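Local atomic coordinates of oxidase (Sinorhizobium meliloti, PDB entry 4FFU), a protein that is of uncertain function, belonging to the MaoC-like family and only tentatively assigned a monoamine oxidase activity. Residues Pro139-Val144 and Ile164-Arg169; Val145-Val150 and Val158-His163; Gly93-Leu98 and Ile123-Thr128; Thr50-His55 and Gly84-Ser89. All coordinates share one frame; numbering follows the deposited sequence.

Contact 1 (Pro139-Val144 and Ile164-Arg169); sequences PGAGRV and ILIVER
In the conformer described, Arg143 lays one face of its guanidinium over Ile164, whose CG1 sits 4.0 Å above the plane and toward the rim. Arg143 NE also forms a salt bridge with Glu133 on the adjacent strand; both placements are tentative, as a second conformer exists. The guanidinium of Arg169 has a water at its edge, in plane, weakly bound to NH2 and 2.6 Å from Ala141 O. Arg169 NE gives a weak bond to Pro139 O at 3.2 Å, bent to 124°. Beyond the segments, Arg169 NH2 pairs with Asp134. CB and CG of Arg169 lie alongside the Gly140 carbonyl, and the extended chain beyond them carries NE to Pro139 O. With an alanine here, Asp134 would probably lose its mate and Pro139 O its weak donor. Arg169 N binds Gly140 O at 2.9 Å. Gly142 pairs with Val167 and Val144 with Leu165, each by two backbone bonds. On the face carrying Val144, its CG2 meets Val167 CG2 at 3.6 Å. Ala141 CB touches Ile166 CG2 at 3.8 Å. This is an antiparallel ladder at the open end of the hairpin of strands 141-151 and 157-168, part of the sheet of a hot-dog fold.

Contact 2 (Val145-Val150 and Val158-His163); sequences VERCEV and VLAADH
Arg147 and Asp162 form a salt bridge on the face that also carries Ala160 and Glu149. Arg147 NH1 reaches Asp162 OD1 at 3.1 Å. The oxygen lies near the guanidinium plane, at its edge. It is met from above the carboxylate plane, and the two planes stand 66° apart. Arg147 CG is anti to the backbone N, and the chain then bends at chi2 (107°), which folds the guanidinium back across the neighbouring strand. There NH2 meets Ala160 CB at 3.4 Å. A leucine in place of Arg147 would probably leave Asp162 OD1 without this mate and uncover Ala160 CB. Asp162 OD2 is held by Arg110, on the next strand.

On the other face, Glu146 and His163 appear bridged by a water. It sits very close to Glu146 OE1, too close to be fully trusted, and at the edge of the His163 ring, 2.8 Å from ND1. His163 NE2 bonds to Ser105 OG, and its ring stacks on Tyr108, so both neighbours help fix its rotation.

The backbones form an antiparallel ladder in the same hairpin, closer to its turn. It contains a classic beta bulge, with Val158 and Leu159 both facing Val150. Val150 O accepts from Val158 N at 2.8 Å and, weakly, from Leu159 N at 3.5 Å. Val150 CG1 touches Val158 CG2 at 3.7 Å, while Val150 CG2 packs on Leu159 CD2. Farther out, Ile87 of helix 84-93 covers both Val158 and Leu159. Phe88 of that helix also packs on Leu159.

Contact 3 (Gly93-Leu98 and Ile123-Thr128); sequences GLTASL and IRTRVT
Leu94 and Thr95, the two middle residues of a type I beta turn from Gly93 to Ala96, face strand 123-128, and the turn is closed by Ala96 N bonding to Gly93 O at 3.0 Å. The two segments meet by packing of the Leu94 and Thr95 side chains on the strand. Their nearest CA atoms, those of Leu94 and Thr125, are 6.7 Å apart.

Leu94 makes its contact through one branch. CD1 lies 3.8 Å from Ile123 O and 3.9 Å from Thr125 OG1. It also reaches Ile123 CG1 at 4.1 Å. Ile123 CG1 stands between its backbone N and carbonyl carbon (chi1 60°), which brings it toward Leu94 CD1.

Thr95 turns its methyl to the strand and its hydroxyl back to its own chain. CG2 meets Val127 CG2 at 3.6 Å and Thr125 CG2 at 3.8 Å. The Thr95 and Val127 side chains cross at about a right angle. With chi1 at 76°, OG1 bonds to Val92 O in helix 84-93. Thr125 OG1 bonds to Gly91 O in the same helix, so the two hydroxyls are both engaged by its backbone while the methyls pack together. Thr95 O also accepts from Arg40 on the edge strand 39-46.

The arrangement fits the hot-dog fold of MaoC-like proteins, in which an antiparallel sheet wraps round a central helix, here 84-93. This contact packs the turn that follows that helix onto strand 122-134.

Contact 4 (Thr50-His55 and Gly84-Ser89); sequences TDFVVH and GTMIFS
His55 meets Met86, modelled as selenomethionine, with one face of its ring, and Thr85 with the ring edge. Met86 CB sits over the centre of that face, 3.5 Å from the ring centroid, in a CH-pi contact. His55 NE2 and Thr85 OG1 lie 2.7 Å apart in a nearly straight hydrogen bond (163°), with OG1 in the ring plane. Either atom could be the donor.

The first torsion of His55 underlies both contacts. Its CG is anti to the backbone N (chi1 -163°), which carries the ring across to helix 84-89.

Met86 also has CG anti to its backbone N, but its chain bends at chi3 (-42°). The bend takes CE to Phe52, 3.6 Å from CA and 3.8 Å from CD1. CE lies off-centre by the Phe52 ring, and SE makes an oblique Met-aromatic contact with it. SE is also 4.0 Å from Asp51 CB.

Helices 49-59 and 84-93 cross here steeply, their local axes 10.5 Å apart. His55 ND1 bonds to His58 of a second subunit, and Met86 packs on the same His58 of that subunit, so the contact lies at a subunit interface. On the sheet side of helix 84-93, Ile87 and Phe88 pack against strand 157-168.

Overall arrangement
Along the chain contact 4 comes first and contact 3 follows, both closing before the hairpin of contacts 1 and 2. Contact 2 is nested within contact 1, and the two share strands 141-151 and 157-168, with centres about 18 Å apart. Contact 3 lies about 10 Å from contact 2, centre to centre. It brings in strand 122-134, next to 141-151 in the sheet, and Arg126 forms a salt bridge with Glu149. Helix 84-93 supplies part of contact 4 and leads into contact 3. Leu159 on Ile87 packs the sheet on this helix. Contacts 1 and 4, about 30 Å apart between centres, lie on opposite sides of the chain's centre. Contacts 3 and 4 touch a second subunit.

Contact 1 (Pro139-Val144 and Ile164-Arg169)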
loop_
_atom_site.group_PDB
_atom_site.type_symbol
_atom_site.label_atom_id
_atom_site.label_comp_id
_atom_site.label_asym_id
_atom_site.label_seq_id
_atom_site.Cartn_x
_atom_site.Cartn_y
_atom_site.Cartn_z
ATOM N N PRO I 139 -9.994 36.390 -19.452
ATOM C CA PRO I 139 -11.298 37.061 -19.376
ATOM C C PRO I 139 -12.484 36.097 -19.343
ATOM O O PRO I 139 -13.580 36.492 -18.919
ATOM C CB PRO I 139 -11.334 37.910 -20.659
ATOM C CG PRO I 139 -9.901 38.051 -21.061
ATOM C CD PRO I 139 -9.291 36.731 -20.701
ATOM N N GLY I 140 -12.264 34.853 -19.779
ATOM C CA GLY I 140 -13.301 33.825 -19.769
ATOM C C GLY I 140 -13.336 33.012 -18.481
ATOM O O GLY I 140 -14.069 32.016 -18.382
ATOM N N ALA I 141 -12.546 33.433 -17.493
ATOM C CA ALA I 141 -12.480 32.734 -16.206
ATOM C C ALA I 141 -12.515 33.730 -15.058
ATOM O O ALA I 141 -12.271 34.920 -15.256
ATOM C CB ALA I 141 -11.220 31.870 -16.114
ATOM N N GLY I 142 -12.820 33.223 -13.865
ATOM C CA GLY I 142 -12.690 34.001 -12.631
ATOM C C GLY I 142 -11.920 33.198 -11.601
ATOM O O GLY I 142 -11.748 32.004 -11.761
ATOM N N ARG I 143 -11.472 33.874 -10.545
ATOM C CA ARG I 143 -10.760 33.254 -9.428
ATOM C C ARG I 143 -11.695 33.081 -8.229
ATOM O O ARG I 143 -12.373 34.041 -7.813
ATOM C CB ARG I 143 -9.540 34.117 -9.052
ATOM C CG ARG I 143 -8.713 33.613 -7.871
ATOM C CD ARG I 143 -7.600 34.586 -7.495
ATOM N NE ARG I 143 -7.573 34.885 -6.059
ATOM C CZ ARG I 143 -6.481 34.823 -5.302
ATOM N NH1 ARG I 143 -5.315 34.497 -5.847
ATOM N NH2 ARG I 143 -6.543 35.103 -4.006
ATOM N N VAL I 144 -11.744 31.869 -7.680
ATOM C CA VAL I 144 -12.536 31.609 -6.468
ATOM C C VAL I 144 -11.596 31.075 -5.382
ATOM O O VAL I 144 -10.828 30.146 -5.628
ATOM C CB VAL I 144 -13.661 30.585 -6.731
ATOM C CG1 VAL I 144 -14.464 30.318 -5.461
ATOM C CG2 VAL I 144 -14.580 31.065 -7.852
ATOM N N ILE I 164 -7.002 28.136 -4.144
ATOM C CA ILE I 164 -7.281 29.023 -5.247
ATOM C C ILE I 164 -7.703 28.222 -6.473
ATOM O O ILE I 164 -6.935 27.397 -7.002
ATOM C CB ILE I 164 -6.059 29.899 -5.632
ATOM C CG1 ILE I 164 -5.560 30.697 -4.426
ATOM C CG2 ILE I 164 -6.440 30.834 -6.772
ATOM C CD1 ILE I 164 -4.140 31.191 -4.601
ATOM N N LEU I 165 -8.912 28.503 -6.935
ATOM C CA LEU I 165 -9.471 27.867 -8.116
ATOM C C LEU I 165 -9.608 28.862 -9.253
ATOM O O LEU I 165 -9.983 30.024 -9.039
ATOM C CB LEU I 165 -10.879 27.332 -7.789
ATOM C CG LEU I 165 -11.016 26.289 -6.698
ATOM C CD1 LEU I 165 -12.495 25.941 -6.529
ATOM C CD2 LEU I 165 -10.178 25.058 -7.085
ATOM N N ILE I 166 -9.283 28.421 -10.466
ATOM C CA ILE I 166 -9.571 29.213 -11.663
ATOM C C ILE I 166 -10.802 28.563 -12.292
ATOM O O ILE I 166 -10.743 27.396 -12.731
ATOM C CB ILE I 166 -8.386 29.228 -12.649
ATOM C CG1 ILE I 166 -7.175 29.917 -12.010
ATOM C CG2 ILE I 166 -8.764 29.920 -13.971
ATOM C CD1 ILE I 166 -5.956 29.936 -12.907
ATOM N N VAL I 167 -11.915 29.295 -12.300
ATOM C CA VAL I 167 -13.213 28.726 -12.657
ATOM C C VAL I 167 -13.729 29.365 -13.954
ATOM O O VAL I 167 -13.789 30.583 -14.066
ATOM C CB VAL I 167 -14.258 28.907 -11.532
ATOM C CG1 VAL I 167 -15.544 28.156 -11.881
ATOM C CG2 VAL I 167 -13.695 28.422 -10.189
ATOM N N GLU I 168 -14.063 28.520 -14.933
ATOM C CA GLU I 168 -14.679 28.971 -16.189
ATOM C C GLU I 168 -15.946 29.780 -15.948
ATOM O O GLU I 168 -16.761 29.435 -15.088
ATOM C CB GLU I 168 -15.038 27.773 -17.068
ATOM C CG GLU I 168 -13.845 27.063 -17.686
ATOM C CD GLU I 168 -14.255 25.837 -18.491
ATOM O OE1 GLU I 168 -15.394 25.818 -19.024
ATOM O OE2 GLU I 168 -13.435 24.893 -18.600
ATOM N N ARG I 169 -16.109 30.854 -16.717
ATOM C CA ARG I 169 -17.352 31.626 -16.683
ATOM C C ARG I 169 -18.419 30.867 -17.459
ATOM O O ARG I 169 -18.088 30.108 -18.389
ATOM C CB ARG I 169 -17.146 33.009 -17.292
ATOM C CG ARG I 169 -16.252 33.906 -16.457
ATOM C CD ARG I 169 -16.210 35.312 -17.024
ATOM N NE ARG I 169 -15.291 36.147 -16.260
ATOM C CZ ARG I 169 -15.639 36.890 -15.216
ATOM N NH1 ARG I 169 -16.899 36.929 -14.805
ATOM N NH2 ARG I 169 -14.717 37.601 -14.589
HETATM O O HOH W 1 -11.642 37.352 -15.836
#

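Contact 2 (Val145-Val150 and Val158-His163)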
loop_
_atom_site.group_PDB
_atom_site.type_symbol
_atom_site.label_atom_id
_atom_site.label_comp_id
_atom_site.label_asym_id
_atom_site.label_seq_id
_atom_site.Cartn_x
_atom_site.Cartn_y
_atom_site.Cartn_z
ATOM N N VAL I 145 -11.642 31.679 -4.195
ATOM C CA VAL I 145 -10.881 31.149 -3.059
ATOM C C VAL I 145 -11.808 30.316 -2.172
ATOM O O VAL I 145 -12.820 30.817 -1.672
ATOM C CB VAL I 145 -10.243 32.261 -2.228
ATOM C CG1 VAL I 145 -9.571 31.677 -0.974
ATOM C CG2 VAL I 145 -9.269 33.075 -3.082
ATOM N N GLU I 146 -11.451 29.048 -1.987
ATOM C CA GLU I 146 -12.113 28.177 -1.009
ATOM C C GLU I 146 -11.231 28.022 0.240
ATOM O O GLU I 146 -10.140 27.438 0.187
ATOM C CB GLU I 146 -12.368 26.800 -1.613
ATOM C CG GLU I 146 -13.319 26.814 -2.796
ATOM C CD GLU I 146 -13.832 25.434 -3.151
ATOM O OE1 GLU I 146 -13.057 24.455 -3.102
ATOM O OE2 GLU I 146 -15.023 25.340 -3.500
ATOM N N ARG I 147 -11.719 28.524 1.365
ATOM C CA ARG I 147 -11.026 28.375 2.628
ATOM C C ARG I 147 -11.247 26.952 3.120
ATOM O O ARG I 147 -12.403 26.527 3.257
ATOM C CB ARG I 147 -11.571 29.375 3.644
ATOM C CG ARG I 147 -10.966 29.206 5.030
ATOM C CD ARG I 147 -10.005 30.339 5.331
ATOM N NE ARG I 147 -9.461 30.286 6.695
ATOM C CZ ARG I 147 -8.161 30.179 6.976
ATOM N NH1 ARG I 147 -7.266 30.108 5.988
ATOM N NH2 ARG I 147 -7.760 30.160 8.250
ATOM N N CYS I 148 -10.162 26.214 3.380
ATOM C CA CYS I 148 -10.272 24.841 3.857
ATOM C C CYS I 148 -9.801 24.806 5.301
ATOM O O CYS I 148 -8.712 25.272 5.603
ATOM C CB CYS I 148 -9.430 23.884 3.008
ATOM S SG CYS I 148 -9.986 23.821 1.280
ATOM N N GLU I 149 -10.628 24.259 6.183
ATOM C CA GLU I 149 -10.262 24.101 7.565
ATOM C C GLU I 149 -10.454 22.661 7.960
ATOM O O GLU I 149 -11.592 22.156 7.930
ATOM C CB GLU I 149 -11.138 24.972 8.460
ATOM C CG GLU I 149 -10.966 26.453 8.230
ATOM C CD GLU I 149 -11.998 27.234 8.998
ATOM O OE1 GLU I 149 -13.144 27.316 8.520
ATOM O OE2 GLU I 149 -11.667 27.746 10.087
ATOM N N VAL I 150 -9.353 22.022 8.353
ATOM C CA VAL I 150 -9.370 20.647 8.848
ATOM C C VAL I 150 -9.545 20.708 10.367
ATOM O O VAL I 150 -8.785 21.383 11.059
ATOM C CB VAL I 150 -8.054 19.905 8.503
ATOM C CG1 VAL I 150 -8.184 18.448 8.895
ATOM C CG2 VAL I 150 -7.739 20.049 7.007
ATOM N N VAL I 158 -6.965 22.055 13.015
ATOM C CA VAL I 158 -5.590 21.528 13.055
ATOM C C VAL I 158 -4.767 22.008 11.849
ATOM O O VAL I 158 -3.525 22.054 11.920
ATOM C CB VAL I 158 -5.551 19.986 13.167
ATOM C CG1 VAL I 158 -6.325 19.566 14.419
ATOM C CG2 VAL I 158 -6.156 19.334 11.919
ATOM N N LEU I 159 -5.464 22.359 10.762
ATOM C CA LEU I 159 -4.824 22.884 9.560
ATOM C C LEU I 159 -5.796 23.815 8.813
ATOM O O LEU I 159 -7.017 23.587 8.778
ATOM C CB LEU I 159 -4.412 21.681 8.660
ATOM C CG LEU I 159 -3.656 22.002 7.375
ATOM C CD1 LEU I 159 -2.714 20.824 7.042
ATOM C CD2 LEU I 159 -4.607 22.296 6.208
ATOM N N ALA I 160 -5.255 24.857 8.199
ATOM C CA ALA I 160 -6.064 25.751 7.380
ATOM C C ALA I 160 -5.280 26.096 6.139
ATOM O O ALA I 160 -4.058 26.093 6.168
ATOM C CB ALA I 160 -6.397 27.021 8.157
ATOM N N ALA I 161 -5.988 26.378 5.052
ATOM C CA ALA I 161 -5.350 26.790 3.802
ATOM C C ALA I 161 -6.405 27.424 2.921
ATOM O O ALA I 161 -7.564 27.026 2.980
ATOM C CB ALA I 161 -4.756 25.593 3.085
ATOM N N ASP I 162 -5.985 28.363 2.076
ATOM C CA ASP I 162 -6.866 28.973 1.078
ATOM C C ASP I 162 -6.618 28.368 -0.290
ATOM O O ASP I 162 -5.540 28.550 -0.871
ATOM C CB ASP I 162 -6.632 30.487 1.018
ATOM C CG ASP I 162 -7.043 31.197 2.296
ATOM O OD1 ASP I 162 -7.872 30.646 3.044
ATOM O OD2 ASP I 162 -6.495 32.298 2.560
ATOM N N HIS I 163 -7.591 27.618 -0.798
ATOM C CA HIS I 163 -7.450 26.943 -2.088
ATOM C C HIS I 163 -7.899 27.892 -3.196
ATOM O O HIS I 163 -9.029 28.411 -3.173
ATOM C CB HIS I 163 -8.285 25.665 -2.090
ATOM C CG HIS I 163 -8.068 24.797 -3.284
ATOM N ND1 HIS I 163 -8.930 23.775 -3.614
ATOM C CD2 HIS I 163 -7.073 24.767 -4.203
ATOM C CE1 HIS I 163 -8.480 23.155 -4.694
ATOM N NE2 HIS I 163 -7.354 23.738 -5.069
HETATM O O HOH W 2 -11.128 23.497 -1.952
#

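Contact 3 (Gly93-Leu98 and Ile123-Thr128)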
loop_
_atom_site.group_PDB
_atom_site.type_symbol
_atom_site.label_atom_id
_atom_site.label_comp_id
_atom_site.label_asym_id
_atom_site.label_seq_id
_atom_site.Cartn_x
_atom_site.Cartn_y
_atom_site.Cartn_z
ATOM N N GLY I 93 -8.104 15.588 0.412
ATOM C CA GLY I 93 -8.699 14.392 -0.171
ATOM C C GLY I 93 -10.124 14.158 0.295
ATOM O O GLY I 93 -10.946 13.709 -0.495
ATOM N N LEU I 94 -10.410 14.451 1.571
ATOM C CA LEU I 94 -11.770 14.313 2.100
ATOM C C LEU I 94 -12.789 15.126 1.307
ATOM O O LEU I 94 -13.970 14.768 1.257
ATOM C CB LEU I 94 -11.830 14.728 3.578
ATOM C CG LEU I 94 -11.226 13.706 4.538
ATOM C CD1 LEU I 94 -11.054 14.390 5.888
ATOM C CD2 LEU I 94 -12.131 12.495 4.642
ATOM N N THR I 95 -12.335 16.225 0.698
ATOM C CA THR I 95 -13.233 17.099 -0.124
ATOM C C THR I 95 -13.490 16.581 -1.569
ATOM O O THR I 95 -14.284 17.180 -2.330
ATOM C CB THR I 95 -12.707 18.552 -0.229
ATOM O OG1 THR I 95 -11.599 18.615 -1.149
ATOM C CG2 THR I 95 -12.265 19.085 1.136
ATOM N N ALA I 96 -12.817 15.493 -1.947
ATOM C CA ALA I 96 -12.809 15.066 -3.350
ATOM C C ALA I 96 -13.987 14.142 -3.622
ATOM O O ALA I 96 -13.796 13.012 -4.048
ATOM C CB ALA I 96 -11.509 14.351 -3.677
ATOM N N SER I 97 -15.204 14.601 -3.355
ATOM C CA SER I 97 -16.374 13.750 -3.554
ATOM C C SER I 97 -17.151 14.276 -4.732
ATOM O O SER I 97 -17.518 13.524 -5.643
ATOM C CB SER I 97 -17.259 13.728 -2.312
ATOM O OG SER I 97 -17.560 15.055 -1.929
ATOM N N LEU I 98 -17.402 15.575 -4.712
ATOM C CA LEU I 98 -18.144 16.212 -5.778
ATOM C C LEU I 98 -17.118 16.831 -6.707
ATOM O O LEU I 98 -16.196 17.540 -6.257
ATOM C CB LEU I 98 -19.113 17.281 -5.234
ATOM C CG LEU I 98 -20.405 16.908 -4.482
ATOM C CD1 LEU I 98 -21.393 16.140 -5.356
ATOM C CD2 LEU I 98 -20.146 16.157 -3.180
ATOM N N ILE I 123 -10.516 13.488 11.775
ATOM C CA ILE I 123 -10.607 14.779 11.094
ATOM C C ILE I 123 -11.747 14.884 10.085
ATOM O O ILE I 123 -12.160 13.876 9.488
ATOM C CB ILE I 123 -9.273 15.223 10.426
ATOM C CG1 ILE I 123 -8.814 14.215 9.360
ATOM C CG2 ILE I 123 -8.224 15.439 11.506
ATOM C CD1 ILE I 123 -7.707 14.708 8.417
ATOM N N ARG I 124 -12.254 16.108 9.931
ATOM C CA ARG I 124 -13.235 16.457 8.895
ATOM C C ARG I 124 -12.763 17.758 8.304
ATOM O O ARG I 124 -12.011 18.502 8.941
ATOM C CB ARG I 124 -14.617 16.704 9.512
ATOM C CG ARG I 124 -15.277 15.480 10.118
ATOM C CD ARG I 124 -16.304 15.914 11.156
ATOM N NE ARG I 124 -15.637 16.456 12.348
ATOM C CZ ARG I 124 -16.197 17.254 13.261
ATOM N NH1 ARG I 124 -17.468 17.642 13.142
ATOM N NH2 ARG I 124 -15.473 17.674 14.298
ATOM N N THR I 125 -13.177 18.047 7.076
ATOM C CA THR I 125 -12.761 19.306 6.448
ATOM C C THR I 125 -13.971 20.178 6.182
ATOM O O THR I 125 -14.969 19.714 5.635
ATOM C CB THR I 125 -11.985 19.078 5.151
ATOM O OG1 THR I 125 -10.833 18.268 5.455
ATOM C CG2 THR I 125 -11.500 20.430 4.578
ATOM N N ARG I 126 -13.880 21.436 6.615
ATOM C CA ARG I 126 -14.916 22.420 6.305
ATOM C C ARG I 126 -14.431 23.274 5.146
ATOM O O ARG I 126 -13.293 23.764 5.164
ATOM C CB ARG I 126 -15.201 23.315 7.529
ATOM C CG ARG I 126 -16.355 24.294 7.304
ATOM C CD ARG I 126 -16.839 24.873 8.630
ATOM N NE ARG I 126 -15.729 25.587 9.251
ATOM C CZ ARG I 126 -15.466 25.588 10.551
ATOM N NH1 ARG I 126 -16.236 24.901 11.382
ATOM N NH2 ARG I 126 -14.417 26.266 11.015
ATOM N N VAL I 127 -15.276 23.457 4.132
ATOM C CA VAL I 127 -14.854 24.231 2.963
ATOM C C VAL I 127 -15.818 25.396 2.802
ATOM O O VAL I 127 -17.011 25.168 2.710
ATOM C CB VAL I 127 -14.841 23.382 1.672
ATOM C CG1 VAL I 127 -14.397 24.239 0.500
ATOM C CG2 VAL I 127 -13.875 22.203 1.820
ATOM N N THR I 128 -15.296 26.627 2.804
ATOM C CA THR I 128 -16.141 27.823 2.741
ATOM C C THR I 128 -15.736 28.628 1.513
ATOM O O THR I 128 -14.541 28.867 1.303
ATOM C CB THR I 128 -15.964 28.713 4.001
ATOM O OG1 THR I 128 -16.244 27.952 5.184
ATOM C CG2 THR I 128 -16.941 29.948 3.970
#

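Contact 4 (Thr50-His55 and Gly84-Ser89)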
loop_
_atom_site.group_PDB
_atom_site.type_symbol
_atom_site.label_atom_id
_atom_site.label_comp_id
_atom_site.label_asym_id
_atom_site.label_seq_id
_atom_site.Cartn_x
_atom_site.Cartn_y
_atom_site.Cartn_z
ATOM N N THR I 50 -1.629 3.173 10.604
ATOM C CA THR I 50 -1.461 2.775 9.170
ATOM C C THR I 50 -1.209 3.978 8.283
ATOM O O THR I 50 -0.343 3.974 7.408
ATOM C CB THR I 50 -2.712 2.047 8.635
ATOM O OG1 THR I 50 -2.898 0.852 9.402
ATOM C CG2 THR I 50 -2.502 1.638 7.169
ATOM N N ASP I 51 -1.983 5.020 8.507
ATOM C CA ASP I 51 -1.831 6.248 7.710
ATOM C C ASP I 51 -0.450 6.887 7.884
ATOM O O ASP I 51 0.102 7.455 6.912
ATOM C CB ASP I 51 -2.953 7.227 8.088
ATOM C CG ASP I 51 -4.319 6.707 7.718
ATOM O OD1 ASP I 51 -4.558 6.443 6.518
ATOM O OD2 ASP I 51 -5.186 6.569 8.632
ATOM N N PHE I 52 0.102 6.832 9.103
ATOM C CA PHE I 52 1.469 7.331 9.363
ATOM C C PHE I 52 2.473 6.522 8.558
ATOM O O PHE I 52 3.340 7.098 7.908
ATOM C CB PHE I 52 1.869 7.230 10.846
ATOM C CG PHE I 52 1.357 8.337 11.727
ATOM C CD1 PHE I 52 0.005 8.689 11.759
ATOM C CD2 PHE I 52 2.234 8.959 12.610
ATOM C CE1 PHE I 52 -0.433 9.691 12.627
ATOM C CE2 PHE I 52 1.800 9.929 13.509
ATOM C CZ PHE I 52 0.456 10.308 13.513
ATOM N N VAL I 53 2.346 5.194 8.597
ATOM C CA VAL I 53 3.309 4.284 7.961
ATOM C C VAL I 53 3.197 4.367 6.422
ATOM O O VAL I 53 4.225 4.402 5.745
ATOM C CB VAL I 53 3.106 2.837 8.467
ATOM C CG1 VAL I 53 3.952 1.831 7.678
ATOM C CG2 VAL I 53 3.426 2.766 9.964
ATOM N N VAL I 54 1.964 4.462 5.909
ATOM C CA VAL I 54 1.703 4.656 4.463
ATOM C C VAL I 54 2.261 5.996 4.021
ATOM O O VAL I 54 2.937 6.074 2.986
ATOM C CB VAL I 54 0.203 4.526 4.103
ATOM C CG1 VAL I 54 0.000 4.863 2.619
ATOM C CG2 VAL I 54 -0.233 3.086 4.354
ATOM N N HIS I 55 2.003 7.053 4.798
ATOM C CA HIS I 55 2.507 8.361 4.349
ATOM C C HIS I 55 4.034 8.379 4.261
ATOM O O HIS I 55 4.589 8.938 3.308
ATOM C CB HIS I 55 2.084 9.494 5.291
ATOM C CG HIS I 55 2.222 10.844 4.665
ATOM N ND1 HIS I 55 1.336 11.307 3.724
ATOM C CD2 HIS I 55 3.157 11.812 4.815
ATOM C CE1 HIS I 55 1.687 12.525 3.346
ATOM N NE2 HIS I 55 2.798 12.851 3.983
ATOM N N GLY I 84 2.966 16.987 8.411
ATOM C CA GLY I 84 2.178 18.101 7.888
ATOM C C GLY I 84 1.562 17.825 6.515
ATOM O O GLY I 84 0.399 18.157 6.257
ATOM N N THR I 85 2.352 17.206 5.641
ATOM C CA THR I 85 1.872 16.906 4.298
ATOM C C THR I 85 0.762 15.847 4.308
ATOM O O THR I 85 -0.023 15.818 3.370
ATOM C CB THR I 85 3.008 16.438 3.348
ATOM O OG1 THR I 85 3.761 15.397 3.975
ATOM C CG2 THR I 85 3.943 17.611 2.954
HETATM N N MSE I 86 0.708 14.997 5.332
HETATM C CA MSE I 86 -0.395 13.994 5.453
HETATM C C MSE I 86 -1.697 14.677 5.845
HETATM O O MSE I 86 -2.773 14.404 5.282
HETATM C CB MSE I 86 -0.113 12.939 6.544
HETATM C CG MSE I 86 -1.132 11.811 6.395
HETATM SE SE MSE I 86 -1.290 10.912 8.153
HETATM C CE MSE I 86 0.595 10.813 8.718
ATOM N N ILE I 87 -1.621 15.578 6.815
ATOM C CA ILE I 87 -2.864 16.258 7.247
ATOM C C ILE I 87 -3.398 17.099 6.094
ATOM O O ILE I 87 -4.593 17.158 5.845
ATOM C CB ILE I 87 -2.634 17.029 8.548
ATOM C CG1 ILE I 87 -2.146 16.029 9.627
ATOM C CG2 ILE I 87 -3.910 17.704 9.043
ATOM C CD1 ILE I 87 -3.009 14.761 9.769
ATOM N N PHE I 88 -2.487 17.703 5.354
ATOM C CA PHE I 88 -2.859 18.457 4.158
ATOM C C PHE I 88 -3.479 17.562 3.082
ATOM O O PHE I 88 -4.568 17.865 2.603
ATOM C CB PHE I 88 -1.655 19.223 3.614
ATOM C CG PHE I 88 -1.983 20.124 2.448
ATOM C CD1 PHE I 88 -2.958 21.108 2.557
ATOM C CD2 PHE I 88 -1.270 20.007 1.243
ATOM C CE1 PHE I 88 -3.273 21.953 1.487
ATOM C CE2 PHE I 88 -1.576 20.853 0.165
ATOM C CZ PHE I 88 -2.573 21.815 0.284
ATOM N N SER I 89 -2.770 16.490 2.683
ATOM C CA SER I 89 -3.244 15.602 1.615
ATOM C C SER I 89 -4.559 14.915 1.943
ATOM O O SER I 89 -5.443 14.824 1.094
ATOM C CB SER I 89 -2.182 14.557 1.258
ATOM O OG SER I 89 -0.982 15.195 0.845
#